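TatD-related deoxyribonuclease (Thermotoga maritima, PDB 1J6O) probably acts as a metal-dependent DNA nuclease of the TatD family, hydrolysing ester bonds at a site predicted to hold two divalent cations. Local coordinates at residues A18-F22 / H23-D27; N30-I33 / S34-E38; K56-D59 / L60-S64. All blocks are in the same frame, centred on the assembly; numbering follows the deposited sequence.

Contact 1. Residues A18-F22 / H23-D27; sequences AHLHF and HQFDD
Leu20 and Phe25 make the apolar side-chain contact here: the CD2 methyl of Leu20 sits over the middle of the Phe25 ring, 4.0 Å from its centroid and 8° off the ring normal, a CH-pi contact on one face. Phe25 CB also comes within 3.3 Å of Leu20 O. The Phe25 ring is brought there by a first torsion of -75°, which sets CG anti to its own carbonyl carbon, and by the backbone bond from Phe25 N to Phe22 O, 3.1 Å long and fairly straight at 164°, with the donor lying above the carbonyl plane. That i to i+3 bond opens the 3-10 segment 23-25, and Asp26 N to His23 O continues it. Gln24, bent at chi2, brings OE1 to 3.4 Å from Phe22 CB. One step further out, His19 O accepts Phe22 N at 3.1 Å, closing a type I turn, and His19 CB lies over the centre of the Phe22 ring. Arg29 draws the loop together from the start of the following helix: it bonds Leu20 O through NE and forms a salt bridge with Asp26. The His19 ring is fixed at both nitrogens, ND1 by Val47 O and NE2 by Asp214. His17 and His19 form the HxH pair at the end of the first barrel strand, part of the predicted metal site completed by Glu103 and Asp214, as in TatD-type TIM barrels.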
loop_
_atom_site.group_PDB
_atom_site.type_symbol
_atom_site.label_atom_id
_atom_site.label_comp_id
_atom_site.label_asym_id
_atom_site.label_seq_id
_atom_site.Cartn_x
_atom_site.Cartn_y
_atom_site.Cartn_z
ATOM N N ALA A 18 -2.918 0.110 5.277
ATOM C CA ALA A 18 -4.067 0.247 6.163
ATOM C C ALA A 18 -4.356 1.738 6.482
ATOM O O ALA A 18 -3.480 2.570 6.315
ATOM C CB ALA A 18 -3.768 -0.478 7.429
ATOM N N HIS A 19 -5.577 2.056 6.925
ATOM C CA HIS A 19 -5.948 3.440 7.280
ATOM C C HIS A 19 -6.703 3.274 8.602
ATOM O O HIS A 19 -7.911 3.637 8.712
ATOM C CB HIS A 19 -6.921 4.043 6.244
ATOM C CG HIS A 19 -6.411 4.005 4.835
ATOM N ND1 HIS A 19 -5.401 4.831 4.390
ATOM C CD2 HIS A 19 -6.812 3.283 3.757
ATOM C CE1 HIS A 19 -5.210 4.631 3.096
ATOM N NE2 HIS A 19 -6.057 3.700 2.686
ATOM N N LEU A 20 -5.999 2.778 9.612
ATOM C CA LEU A 20 -6.604 2.543 10.922
ATOM C C LEU A 20 -7.033 3.791 11.660
ATOM O O LEU A 20 -7.845 3.724 12.598
ATOM C CB LEU A 20 -5.641 1.705 11.776
ATOM C CG LEU A 20 -5.451 0.272 11.255
ATOM C CD1 LEU A 20 -4.179 -0.375 11.864
ATOM C CD2 LEU A 20 -6.687 -0.541 11.603
ATOM N N HIS A 21 -6.506 4.923 11.219
ATOM C CA HIS A 21 -6.829 6.199 11.835
ATOM C C HIS A 21 -8.100 6.825 11.267
ATOM O O HIS A 21 -8.517 7.890 11.740
ATOM C CB HIS A 21 -5.651 7.171 11.699
ATOM C CG HIS A 21 -5.238 7.412 10.284
ATOM N ND1 HIS A 21 -4.775 6.399 9.463
ATOM C CD2 HIS A 21 -5.314 8.526 9.512
ATOM C CE1 HIS A 21 -4.594 6.879 8.243
ATOM N NE2 HIS A 21 -4.918 8.168 8.246
ATOM N N PHE A 22 -8.717 6.195 10.262
ATOM C CA PHE A 22 -9.938 6.735 9.686
ATOM C C PHE A 22 -11.048 6.615 10.722
ATOM O O PHE A 22 -10.982 5.761 11.633
ATOM C CB PHE A 22 -10.323 5.999 8.410
ATOM C CG PHE A 22 -9.515 6.408 7.195
ATOM C CD1 PHE A 22 -8.388 7.230 7.313
ATOM C CD2 PHE A 22 -9.922 6.010 5.914
ATOM C CE1 PHE A 22 -7.677 7.657 6.170
ATOM C CE2 PHE A 22 -9.205 6.439 4.769
ATOM C CZ PHE A 22 -8.093 7.259 4.909
ATOM N N HIS A 23 -12.062 7.470 10.594
ATOM C CA HIS A 23 -13.168 7.450 11.543
ATOM C C HIS A 23 -13.955 6.140 11.663
ATOM O O HIS A 23 -14.629 5.916 12.682
ATOM C CB HIS A 23 -14.110 8.637 11.257
ATOM C CG HIS A 23 -15.090 8.395 10.155
ATOM N ND1 HIS A 23 -16.247 7.665 10.330
ATOM C CD2 HIS A 23 -15.101 8.815 8.866
ATOM C CE1 HIS A 23 -16.931 7.647 9.197
ATOM N NE2 HIS A 23 -16.259 8.338 8.294
ATOM N N GLN A 24 -13.894 5.282 10.649
ATOM C CA GLN A 24 -14.618 4.016 10.718
ATOM C C GLN A 24 -14.059 3.106 11.831
ATOM O O GLN A 24 -14.666 2.124 12.203
ATOM C CB GLN A 24 -14.573 3.278 9.371
ATOM C CG GLN A 24 -15.456 3.907 8.295
ATOM C CD GLN A 24 -14.778 5.042 7.581
ATOM O OE1 GLN A 24 -13.630 5.374 7.864
ATOM N NE2 GLN A 24 -15.487 5.650 6.635
ATOM N N PHE A 25 -12.910 3.456 12.381
ATOM C CA PHE A 25 -12.304 2.655 13.444
ATOM C C PHE A 25 -12.358 3.396 14.786
ATOM O O PHE A 25 -11.722 2.965 15.742
ATOM C CB PHE A 25 -10.831 2.393 13.130
ATOM C CG PHE A 25 -10.622 1.361 12.073
ATOM C CD1 PHE A 25 -10.837 0.011 12.360
ATOM C CD2 PHE A 25 -10.304 1.743 10.778
ATOM C CE1 PHE A 25 -10.746 -0.968 11.330
ATOM C CE2 PHE A 25 -10.204 0.800 9.749
ATOM C CZ PHE A 25 -10.428 -0.568 10.023
ATOM N N ASP A 26 -13.084 4.510 14.840
ATOM C CA ASP A 26 -13.161 5.277 16.080
ATOM C C ASP A 26 -13.649 4.538 17.310
ATOM O O ASP A 26 -13.176 4.794 18.408
ATOM C CB ASP A 26 -14.059 6.522 15.919
ATOM C CG ASP A 26 -13.397 7.639 15.145
ATOM O OD1 ASP A 26 -12.188 7.539 14.826
ATOM O OD2 ASP A 26 -14.106 8.635 14.855
ATOM N N ASP A 27 -14.577 3.612 17.148
ATOM C CA ASP A 27 -15.073 2.917 18.329
ATOM C C ASP A 27 -14.301 1.711 18.825
ATOM O O ASP A 27 -14.454 1.345 20.001
ATOM C CB ASP A 27 -16.525 2.462 18.109
ATOM C CG ASP A 27 -17.439 3.591 17.644
ATOM O OD1 ASP A 27 -17.426 4.680 18.252
ATOM O OD2 ASP A 27 -18.183 3.383 16.658
#

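Contact 2. Residues N30-I33 / S34-E38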
loop_
_atom_site.group_PDB
_atom_site.type_symbol
_atom_site.label_atom_id
_atom_site.label_comp_id
_atom_site.label_asym_id
_atom_site.label_seq_id
_atom_site.Cartn_x
_atom_site.Cartn_y
_atom_site.Cartn_z
ATOM N N ASN A 30 -8.454 0.470 19.337
ATOM C CA ASN A 30 -7.586 -0.166 20.338
ATOM C C ASN A 30 -7.700 -1.683 20.305
ATOM O O ASN A 30 -6.690 -2.389 20.341
ATOM C CB ASN A 30 -7.935 0.284 21.761
ATOM C CG ASN A 30 -7.722 1.763 21.974
ATOM O OD1 ASN A 30 -7.145 2.443 21.128
ATOM N ND2 ASN A 30 -8.188 2.275 23.122
ATOM N N ALA A 31 -8.929 -2.186 20.236
ATOM C CA ALA A 31 -9.167 -3.629 20.203
ATOM C C ALA A 31 -8.619 -4.277 18.929
ATOM O O ALA A 31 -8.042 -5.384 18.953
ATOM C CB ALA A 31 -10.671 -3.908 20.324
ATOM N N VAL A 32 -8.799 -3.580 17.816
ATOM C CA VAL A 32 -8.331 -4.080 16.528
ATOM C C VAL A 32 -6.815 -4.193 16.538
ATOM O O VAL A 32 -6.246 -5.219 16.151
ATOM C CB VAL A 32 -8.832 -3.140 15.383
ATOM C CG1 VAL A 32 -8.134 -3.459 14.024
ATOM C CG2 VAL A 32 -10.343 -3.340 15.216
ATOM N N ILE A 33 -6.158 -3.162 17.038
ATOM C CA ILE A 33 -4.709 -3.159 17.083
ATOM C C ILE A 33 -4.161 -4.140 18.118
ATOM O O ILE A 33 -3.229 -4.905 17.852
ATOM C CB ILE A 33 -4.203 -1.723 17.350
ATOM C CG1 ILE A 33 -4.491 -0.849 16.117
ATOM C CG2 ILE A 33 -2.716 -1.704 17.603
ATOM C CD1 ILE A 33 -4.369 0.639 16.420
ATOM N N SER A 34 -4.747 -4.146 19.298
ATOM C CA SER A 34 -4.244 -5.069 20.299
ATOM C C SER A 34 -4.472 -6.524 19.902
ATOM O O SER A 34 -3.854 -7.431 20.479
ATOM C CB SER A 34 -4.863 -4.768 21.673
ATOM O OG SER A 34 -6.237 -5.107 21.680
ATOM N N SER A 35 -5.331 -6.799 18.926
ATOM C CA SER A 35 -5.519 -8.197 18.577
ATOM C C SER A 35 -4.684 -8.646 17.377
ATOM O O SER A 35 -4.859 -9.750 16.874
ATOM C CB SER A 35 -7.002 -8.495 18.344
ATOM O OG SER A 35 -7.517 -7.701 17.294
ATOM N N PHE A 36 -3.770 -7.795 16.914
ATOM C CA PHE A 36 -2.941 -8.167 15.768
ATOM C C PHE A 36 -2.194 -9.476 15.981
ATOM O O PHE A 36 -2.223 -10.362 15.120
ATOM C CB PHE A 36 -1.947 -7.061 15.446
ATOM C CG PHE A 36 -2.558 -5.887 14.731
ATOM C CD1 PHE A 36 -3.833 -5.976 14.187
ATOM C CD2 PHE A 36 -1.836 -4.708 14.559
ATOM C CE1 PHE A 36 -4.399 -4.905 13.470
ATOM C CE2 PHE A 36 -2.391 -3.648 13.854
ATOM C CZ PHE A 36 -3.674 -3.753 13.312
ATOM N N GLU A 37 -1.553 -9.612 17.138
ATOM C CA GLU A 37 -0.808 -10.841 17.415
ATOM C C GLU A 37 -1.712 -12.073 17.339
ATOM O O GLU A 37 -1.407 -13.051 16.629
ATOM C CB GLU A 37 -0.167 -10.744 18.801
ATOM C CG GLU A 37 0.886 -11.798 19.096
ATOM C CD GLU A 37 1.726 -11.432 20.319
ATOM O OE1 GLU A 37 1.138 -11.175 21.391
ATOM O OE2 GLU A 37 2.970 -11.389 20.212
ATOM N N GLU A 38 -2.836 -12.035 18.043
ATOM C CA GLU A 38 -3.741 -13.179 18.027
ATOM C C GLU A 38 -4.186 -13.495 16.613
ATOM O O GLU A 38 -4.493 -14.630 16.293
ATOM C CB GLU A 38 -4.993 -12.910 18.874
ATOM C CG GLU A 38 -4.725 -12.170 20.165
ATOM C CD GLU A 38 -5.972 -11.486 20.737
ATOM O OE1 GLU A 38 -7.102 -11.861 20.338
ATOM O OE2 GLU A 38 -5.814 -10.574 21.589
HETATM O O HOH W 1 -8.240 -6.725 21.469
HETATM O O HOH W 2 -7.137 -7.344 14.847
#
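Asn30 O receives the backbone N of Ser34 at 2.8 Å and 163°, a regular i to i+4 helix bond; Ser34 OG also lies near this carbonyl, but its proton has a second acceptor within reach. One residue on, the carbonyl of Ala31 marks where the helix frays: Ser35 N reaches it only weakly, with an N-H...O angle of 125°, while chi1 of 60° sets Ser35 OG between its own backbone N and carbonyl carbon, 2.9 Å from Ala31 O. A water donates to Ala31 O and also bonds Ser34 OG. Val32 O has a comparable arrangement, taking a weak bond from Ser35 N and a water proton at 2.6 Å, the same water hydrogen-bonded to Ser35 OG. The Val32 side chain crosses Phe36, CG1 lying 4.0 Å from CE1. Ile33 covers a face of the ring: its CA stands over the centre in a CH-pi contact, 3.8 Å from the centroid, with CG1 alongside. Phe36 N bonds Ile33 O at 3.1 Å, so backbone and ring both hold this turn. Phe36 also packs on Leu20, Ile41, Val44 and Pro230; an alanine here would probably open a gap beside Val32 CG1 and over Ile33 CA, and strip Leu20 CD1 of this aromatic partner. Serine hydroxyls and waters gather at carbonyls of the last turn of helix 29-34, and Phe36, beyond it, is buried against strand 41-47 of the TIM barrel.

Contact 3. Residues K56-D59 / L60-S64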
loop_
_atom_site.group_PDB
_atom_site.type_symbol
_atom_site.label_atom_id
_atom_site.label_comp_id
_atom_site.label_asym_id
_atom_site.label_seq_id
_atom_site.Cartn_x
_atom_site.Cartn_y
_atom_site.Cartn_z
ATOM N N LYS A 56 -2.145 12.262 11.596
ATOM C CA LYS A 56 -2.936 11.345 12.447
ATOM C C LYS A 56 -2.395 9.925 12.327
ATOM O O LYS A 56 -2.359 9.185 13.313
ATOM C CB LYS A 56 -4.400 11.352 12.046
ATOM C CG LYS A 56 -5.096 12.674 12.366
ATOM C CD LYS A 56 -6.520 12.709 11.820
ATOM C CE LYS A 56 -7.552 12.362 12.876
ATOM N NZ LYS A 56 -7.373 11.000 13.451
ATOM N N SER A 57 -2.001 9.551 11.111
ATOM C CA SER A 57 -1.449 8.220 10.862
ATOM C C SER A 57 -0.147 8.099 11.662
ATOM O O SER A 57 0.090 7.105 12.348
ATOM C CB SER A 57 -1.167 8.033 9.360
ATOM O OG SER A 57 -0.589 6.762 9.088
ATOM N N LEU A 58 0.707 9.114 11.585
ATOM C CA LEU A 58 1.964 9.038 12.331
ATOM C C LEU A 58 1.737 8.938 13.832
ATOM O O LEU A 58 2.384 8.143 14.526
ATOM C CB LEU A 58 2.841 10.256 12.030
ATOM C CG LEU A 58 4.191 10.366 12.766
ATOM C CD1 LEU A 58 5.037 9.094 12.563
ATOM C CD2 LEU A 58 4.913 11.601 12.262
ATOM N N ASP A 59 0.822 9.737 14.335
ATOM C CA ASP A 59 0.540 9.713 15.758
ATOM C C ASP A 59 0.047 8.358 16.186
ATOM O O ASP A 59 0.419 7.859 17.252
ATOM C CB ASP A 59 -0.453 10.808 16.132
ATOM C CG ASP A 59 0.215 12.172 16.195
ATOM O OD1 ASP A 59 1.457 12.202 16.107
ATOM O OD2 ASP A 59 -0.479 13.199 16.331
ATOM N N LEU A 60 -0.765 7.731 15.346
ATOM C CA LEU A 60 -1.272 6.410 15.714
ATOM C C LEU A 60 -0.160 5.354 15.664
ATOM O O LEU A 60 -0.089 4.486 16.540
ATOM C CB LEU A 60 -2.389 6.007 14.769
ATOM C CG LEU A 60 -3.010 4.621 14.973
ATOM C CD1 LEU A 60 -3.586 4.510 16.392
ATOM C CD2 LEU A 60 -4.101 4.428 13.912
ATOM N N SER A 61 0.704 5.421 14.653
ATOM C CA SER A 61 1.790 4.446 14.524
ATOM C C SER A 61 2.685 4.501 15.739
ATOM O O SER A 61 3.240 3.487 16.158
ATOM C CB SER A 61 2.632 4.698 13.272
ATOM O OG SER A 61 3.450 5.828 13.453
ATOM N N LYS A 62 2.818 5.684 16.324
ATOM C CA LYS A 62 3.667 5.792 17.494
ATOM C C LYS A 62 3.101 5.082 18.734
ATOM O O LYS A 62 3.809 4.918 19.722
ATOM C CB LYS A 62 3.993 7.276 17.756
ATOM C CG LYS A 62 5.017 7.791 16.719
ATOM C CD LYS A 62 5.103 9.314 16.593
ATOM C CE LYS A 62 5.657 9.969 17.848
ATOM N NZ LYS A 62 7.054 9.532 18.137
ATOM N N THR A 63 1.859 4.614 18.675
ATOM C CA THR A 63 1.254 3.924 19.820
ATOM C C THR A 63 1.370 2.393 19.786
ATOM O O THR A 63 0.969 1.706 20.728
ATOM C CB THR A 63 -0.259 4.219 19.941
ATOM O OG1 THR A 63 -0.955 3.615 18.840
ATOM C CG2 THR A 63 -0.516 5.722 19.955
ATOM N N SER A 64 1.909 1.842 18.713
ATOM C CA SER A 64 2.020 0.387 18.634
ATOM C C SER A 64 3.288 -0.028 17.955
ATOM O O SER A 64 3.644 0.528 16.929
ATOM C CB SER A 64 0.837 -0.181 17.834
ATOM O OG SER A 64 1.090 -1.518 17.407
#
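Ser61 and Leu58 come together through their first torsions: chi1 of 74° sets Ser61 OG between its own backbone N and carbonyl carbon, pointing back along the helix, and Leu58, with CG anti to its backbone N, directs CD1 to 3.7 Å from that hydroxyl. Ser61 OG donates to Leu58 O at 2.8 Å, and Lys62 N reaches the same oxygen at 3.1 Å. The two donors approach from one face of the carbonyl plane, so a single acceptor is gripped twice. Lys62 lays its aliphatic chain across Leu58, CD lying 4.0 Å from Leu58 CD1, before bends at chi3 and chi4 carry NZ to a salt bridge with Asp95. The preceding turn is regular: Ser61 N bonds Ser57 O nearly along the C=O axis, and Leu60 N bonds Lys56 O at 3.0 Å. This is the final part of helix 51-61 in the beta-alpha-beta unit of strands 41-47 and 67-71, and the side chains of Ser57, Leu58 and Ser61 touch Cys69 of strand 67-71. From Ser61 to Ser64 the chain makes a type I turn. Leu60 O accepts both the backbone N and the hydroxyl of Thr63; OG1 lies 2.6 Å away in the carbonyl plane. Thr63 CG2 meanwhile comes within 3.6 Å of Asp59 O.

How the contacts relate
The three contacts meet around Leu20 and Leu60. Leu20 of contact 1 places CD1 3.7 Å from Phe36 CZ of contact 2, and Leu60 CD2 of contact 3 lies 3.6 Å from His21 N. Contacts 2 and 3 join through Ile33, whose CD1 stands 3.9 Å from Leu60 CD1. The three centres lie about 12 to 14 Å from one another; these contacts put loop 18-27 against helix 51-61 and the C-terminal part of helix 29-34 and Phe36 after it. Contact 1 alone carries a predicted metal ligand, His19, about 3 Å from Asp214; Ser57 of contact 3 is about 7 Å from His19 and Val32 of contact 2 about 11 Å, all between side chains.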